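Local coordinates for protein sphingomyelinase-c (Listeria ivanovii, PDB 1ZWX) that belongs to the endonuclease/exonuclease/phosphatase family and is a bacterial enzyme with the DNase I-like fold, built around two mixed beta-sheets, at residues N183-K186 / D187-I190; H206-L209 / K210-V214. All coordinates share one frame; numbering follows the deposited sequence.

Interaction 1: residues N183-K186 / D187-I190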
loop_
_atom_site.group_PDB
_atom_site.type_symbol
_atom_site.label_atom_id
_atom_site.label_comp_id
_atom_site.label_asym_id
_atom_site.label_seq_id
_atom_site.Cartn_x
_atom_site.Cartn_y
_atom_site.Cartn_z
ATOM N N ASN A 183 -5.331 -19.619 10.502
ATOM C CA ASN A 183 -6.348 -20.657 10.307
ATOM C C ASN A 183 -7.676 -20.061 9.876
ATOM O O ASN A 183 -8.720 -20.375 10.446
ATOM C CB ASN A 183 -6.576 -21.455 11.606
ATOM C CG ASN A 183 -5.395 -22.328 11.986
ATOM O OD1 ASN A 183 -4.708 -22.896 11.123
ATOM N ND2 ASN A 183 -5.171 -22.471 13.293
ATOM N N ILE A 184 -7.637 -19.189 8.879
ATOM C CA ILE A 184 -8.837 -18.579 8.360
ATOM C C ILE A 184 -9.575 -19.624 7.518
ATOM O O ILE A 184 -8.950 -20.270 6.661
ATOM C CB ILE A 184 -8.496 -17.336 7.522
ATOM C CG1 ILE A 184 -7.753 -16.304 8.384
ATOM C CG2 ILE A 184 -9.734 -16.782 6.838
ATOM C CD1 ILE A 184 -7.023 -15.219 7.577
ATOM N N PRO A 185 -10.893 -19.817 7.781
ATOM C CA PRO A 185 -11.691 -20.767 6.996
ATOM C C PRO A 185 -11.550 -20.556 5.510
ATOM O O PRO A 185 -11.541 -19.423 5.038
ATOM C CB PRO A 185 -13.136 -20.473 7.446
ATOM C CG PRO A 185 -12.991 -20.015 8.857
ATOM C CD PRO A 185 -11.703 -19.185 8.853
ATOM N N LYS A 186 -11.455 -21.659 4.763
ATOM C CA LYS A 186 -11.196 -21.596 3.334
ATOM C C LYS A 186 -12.331 -20.986 2.551
ATOM O O LYS A 186 -12.124 -20.528 1.432
ATOM C CB LYS A 186 -10.851 -23.000 2.791
ATOM C CG LYS A 186 -9.733 -23.670 3.590
ATOM C CD LYS A 186 -8.457 -22.833 3.541
ATOM C CE LYS A 186 -7.210 -23.658 3.812
ATOM N NZ LYS A 186 -6.003 -22.974 3.286
ATOM N N ASP A 187 -13.545 -21.005 3.114
ATOM C CA ASP A 187 -14.669 -20.401 2.421
ATOM C C ASP A 187 -14.720 -18.878 2.651
ATOM O O ASP A 187 -15.632 -18.227 2.190
ATOM C CB ASP A 187 -16.021 -21.060 2.771
ATOM C CG ASP A 187 -16.296 -21.090 4.260
ATOM O OD1 ASP A 187 -15.683 -20.320 5.032
ATOM O OD2 ASP A 187 -17.174 -21.876 4.686
ATOM N N GLU A 188 -13.697 -18.326 3.304
ATOM C CA GLU A 188 -13.581 -16.861 3.443
ATOM C C GLU A 188 -12.438 -16.268 2.597
ATOM O O GLU A 188 -11.385 -16.895 2.462
ATOM C CB GLU A 188 -13.423 -16.515 4.918
ATOM C CG GLU A 188 -14.657 -16.883 5.711
ATOM C CD GLU A 188 -14.543 -16.632 7.198
ATOM O OE1 GLU A 188 -15.391 -17.200 7.908
ATOM O OE2 GLU A 188 -13.664 -15.876 7.699
ATOM N N ILE A 189 -12.650 -15.075 2.047
ATOM C CA ILE A 189 -11.693 -14.478 1.119
ATOM C C ILE A 189 -10.595 -13.684 1.858
ATOM O O ILE A 189 -10.858 -13.029 2.866
ATOM C CB ILE A 189 -12.401 -13.609 0.071
ATOM C CG1 ILE A 189 -11.434 -13.179 -1.055
ATOM C CG2 ILE A 189 -13.131 -12.396 0.763
ATOM C CD1 ILE A 189 -12.079 -12.719 -2.378
ATOM N N ILE A 190 -9.360 -13.787 1.339
ATOM C CA ILE A 190 -8.209 -13.025 1.846
ATOM C C ILE A 190 -7.624 -12.230 0.675
ATOM O O ILE A 190 -7.353 -12.779 -0.418
ATOM C CB ILE A 190 -7.119 -13.923 2.456
ATOM C CG1 ILE A 190 -7.701 -14.876 3.486
ATOM C CG2 ILE A 190 -5.955 -13.063 3.049
ATOM C CD1 ILE A 190 -6.688 -15.867 4.040
#
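P185 and E188 meet at the two ends of a type I beta turn that reverses the chain between helix 161-182 and strand 189-193. The turn is closed by one backbone hydrogen bond, E188 N to P185 O at 3.0 Å. It is fairly straight at the hydrogen (155°), but the donor stands 50° out of the carbonyl plane and so does not use a lone pair of P185 O.

The side chain of E188 can be followed outward from this bond. E188 CB lies 3.5 Å from P185 O. With CG anti to the carbonyl carbon (chi1 -65°) and the chain extended beyond it, the carboxylate runs alongside the pyrrolidine ring, both groups pointing the same way. E188 CD then comes 4.1 Å from P185 CG. The two oxygens part company at the tip: E188 OE1 sits 3.8 Å from P185 CG, whereas E188 OE2 lies 4.0 Å from P185 CD and also approaches the CG2 branch of I184, whose side chain crosses that of E188 at about a right angle. OE2 is hydrogen-bonded to H146 NE2, on strand 143-151. From the second corner of the turn, D187 OD1 reaches P185 CB at 3.5 Å, so carboxylate oxygens of two residues border the proline ring.

Further in, I184 and I190 approach tip to tip, I184 CD1 to I190 CD1 at 3.6 Å, and both also touch H146. This apolar pair bridges the entry to the turn and the first part of strand 189-193.

The chemistry is therefore divided by depth: buried isoleucine methyls pack beneath the turn, while the more exposed proline ring lies against carboxylates, and the hydrogen bond to H146 probably fixes how the E188 carboxylate lies along that ring.

Interaction 2: residues H206-L209 / K210-V214. Unlike the reference sequence in segment 206-209: L209 (reference Phe).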
loop_
_atom_site.group_PDB
_atom_site.type_symbol
_atom_site.label_atom_id
_atom_site.label_comp_id
_atom_site.label_asym_id
_atom_site.label_seq_id
_atom_site.Cartn_x
_atom_site.Cartn_y
_atom_site.Cartn_z
ATOM N N HIS A 206 7.226 -13.878 -10.848
ATOM C CA HIS A 206 6.884 -15.306 -10.837
ATOM C C HIS A 206 7.003 -15.898 -9.466
ATOM O O HIS A 206 6.059 -16.548 -8.976
ATOM C CB HIS A 206 7.753 -16.109 -11.848
ATOM C CG HIS A 206 7.607 -17.595 -11.704
ATOM N ND1 HIS A 206 8.214 -18.311 -10.692
ATOM C CD2 HIS A 206 6.893 -18.496 -12.424
ATOM C CE1 HIS A 206 7.883 -19.588 -10.795
ATOM N NE2 HIS A 206 7.077 -19.726 -11.835
ATOM N N ASP A 207 8.141 -15.668 -8.805
ATOM C CA ASP A 207 8.363 -16.227 -7.489
ATOM C C ASP A 207 7.440 -15.657 -6.414
ATOM O O ASP A 207 7.054 -16.372 -5.480
ATOM C CB ASP A 207 9.813 -16.029 -7.059
ATOM C CG ASP A 207 10.771 -17.005 -7.761
ATOM O OD1 ASP A 207 10.393 -17.658 -8.773
ATOM O OD2 ASP A 207 11.904 -17.081 -7.296
ATOM N N MET A 208 7.151 -14.361 -6.511
ATOM C CA MET A 208 6.212 -13.710 -5.569
ATOM C C MET A 208 4.852 -14.416 -5.581
ATOM O O MET A 208 4.265 -14.636 -4.518
ATOM C CB MET A 208 5.989 -12.250 -5.936
ATOM C CG MET A 208 4.863 -11.584 -5.075
ATOM S SD MET A 208 4.875 -9.783 -5.223
ATOM C CE MET A 208 4.339 -9.548 -6.879
ATOM N N LEU A 209 4.368 -14.754 -6.775
ATOM C CA LEU A 209 3.092 -15.506 -6.901
ATOM C C LEU A 209 3.134 -16.758 -6.027
ATOM O O LEU A 209 2.177 -17.058 -5.270
ATOM C CB LEU A 209 2.701 -15.781 -8.372
ATOM C CG LEU A 209 2.493 -14.588 -9.326
ATOM C CD1 LEU A 209 1.986 -15.013 -10.688
ATOM C CD2 LEU A 209 1.616 -13.472 -8.723
ATOM N N LYS A 210 4.270 -17.457 -6.031
ATOM C CA LYS A 210 4.389 -18.671 -5.236
ATOM C C LYS A 210 4.541 -18.414 -3.751
ATOM O O LYS A 210 4.041 -19.175 -2.917
ATOM C CB LYS A 210 5.572 -19.552 -5.741
ATOM C CG LYS A 210 5.419 -20.068 -7.171
ATOM C CD LYS A 210 4.290 -21.113 -7.263
ATOM C CE LYS A 210 4.218 -21.856 -8.616
ATOM N NZ LYS A 210 4.933 -21.132 -9.703
ATOM N N LEU A 211 5.278 -17.363 -3.405
ATOM C CA LEU A 211 5.599 -17.106 -1.997
ATOM C C LEU A 211 4.380 -16.558 -1.232
ATOM O O LEU A 211 4.227 -16.844 -0.054
ATOM C CB LEU A 211 6.725 -16.074 -1.890
ATOM C CG LEU A 211 8.132 -16.566 -2.288
ATOM C CD1 LEU A 211 9.109 -15.389 -2.487
ATOM C CD2 LEU A 211 8.642 -17.490 -1.228
ATOM N N LEU A 212 3.588 -15.740 -1.900
ATOM C CA LEU A 212 2.319 -15.197 -1.325
ATOM C C LEU A 212 1.136 -16.112 -1.595
ATOM O O LEU A 212 0.038 -15.896 -1.033
ATOM C CB LEU A 212 1.995 -13.834 -1.935
ATOM C CG LEU A 212 2.879 -12.629 -1.534
ATOM C CD1 LEU A 212 2.341 -11.377 -2.201
ATOM C CD2 LEU A 212 2.973 -12.454 -0.003
ATOM N N ASN A 213 1.331 -17.107 -2.471
ATOM C CA ASN A 213 0.239 -18.008 -2.899
ATOM C C ASN A 213 -0.924 -17.231 -3.547
ATOM O O ASN A 213 -2.069 -17.304 -3.090
ATOM C CB ASN A 213 -0.237 -18.859 -1.695
ATOM C CG ASN A 213 -1.175 -19.996 -2.110
ATOM O OD1 ASN A 213 -2.075 -20.409 -1.344
ATOM N ND2 ASN A 213 -1.009 -20.468 -3.318
ATOM N N VAL A 214 -0.623 -16.472 -4.595
ATOM C CA VAL A 214 -1.603 -15.643 -5.271
ATOM C C VAL A 214 -1.412 -15.825 -6.769
ATOM O O VAL A 214 -0.374 -16.337 -7.192
ATOM C CB VAL A 214 -1.458 -14.118 -4.880
ATOM C CG1 VAL A 214 -1.640 -13.930 -3.378
ATOM C CG2 VAL A 214 -0.096 -13.548 -5.325
HETATM O O HOH W 1 4.333 -18.240 -10.412
HETATM O O HOH W 2 5.140 -21.810 -12.642
#
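L209 and V214 close the C-terminal end of helix 203-212 in a Schellman motif. Its backbone evidence is the six-to-one hydrogen bond from V214 N to L209 O, 2.9 Å long with 160° at the hydrogen and directed at a lone pair in the carbonyl plane. The companion five-to-two bond, N213 N to K210 O, is weak at 3.4 Å, and N213 has the positive phi expected where such a helix ends. Just before it, the regular i to i+4 pattern holds: L212 N meets M208 O at 2.9 Å, nearly straight (170°), and L211 N is bonded to D207 O.

Apolar contacts accompany these bonds. The hydrophobic pair characteristic of the motif is L209 CD2 against V214 CG2 at 3.8 Å, the two side chains crossing at about a right angle; L209 differs here from the reference sequence, which has phenylalanine. On a more buried side of the helix, M208 CG touches L212 CD1 at 3.8 Å. These two residues also pack on M172 of helix 161-182, while M208 and V214 touch F251 of strand 248-252.

Polar side chains occupy the exposed side. H206 ND1 donates to D207 OD1 at 3.0 Å, the oxygen lying in the ring plane and using its anti lone pair; D207 OD2 forms a salt bridge with R165, so both carboxylate oxygens are engaged. K210 bends at chi2 and again at chi4, which is nearly eclipsed at -19°, and so brings NZ back toward the imidazole of H206. Their nitrogens are not bonded directly, but water 2 joins H206 NE2 to K210 NZ. Water 1 lies over a face of the imidazole near its rim, accepting from K210 NZ at 3.0 Å and donating to H206 O at 2.8 Å.

Overall arrangement
Interactions 1 and 2 follow one another along the chain: 183-190 leads from helix 161-182 into strand 189-193, whereas interaction 2 ends the next helix, 203-212. Their centres lie about 18 Å apart and their nearest atoms about 7 Å apart, so they do not touch. Two elements link them. Helix 161-182 runs directly into interaction 1 and packs against interaction 2, where Q176 NE2 also bonds to L212 O. The segment following strand 248-252 serves both: I190 pairs through its backbone with E253, and N213 with N254. Interaction 1 is the more peripheral, its centre about 22 Å from that of the chain against about 17 Å for interaction 2.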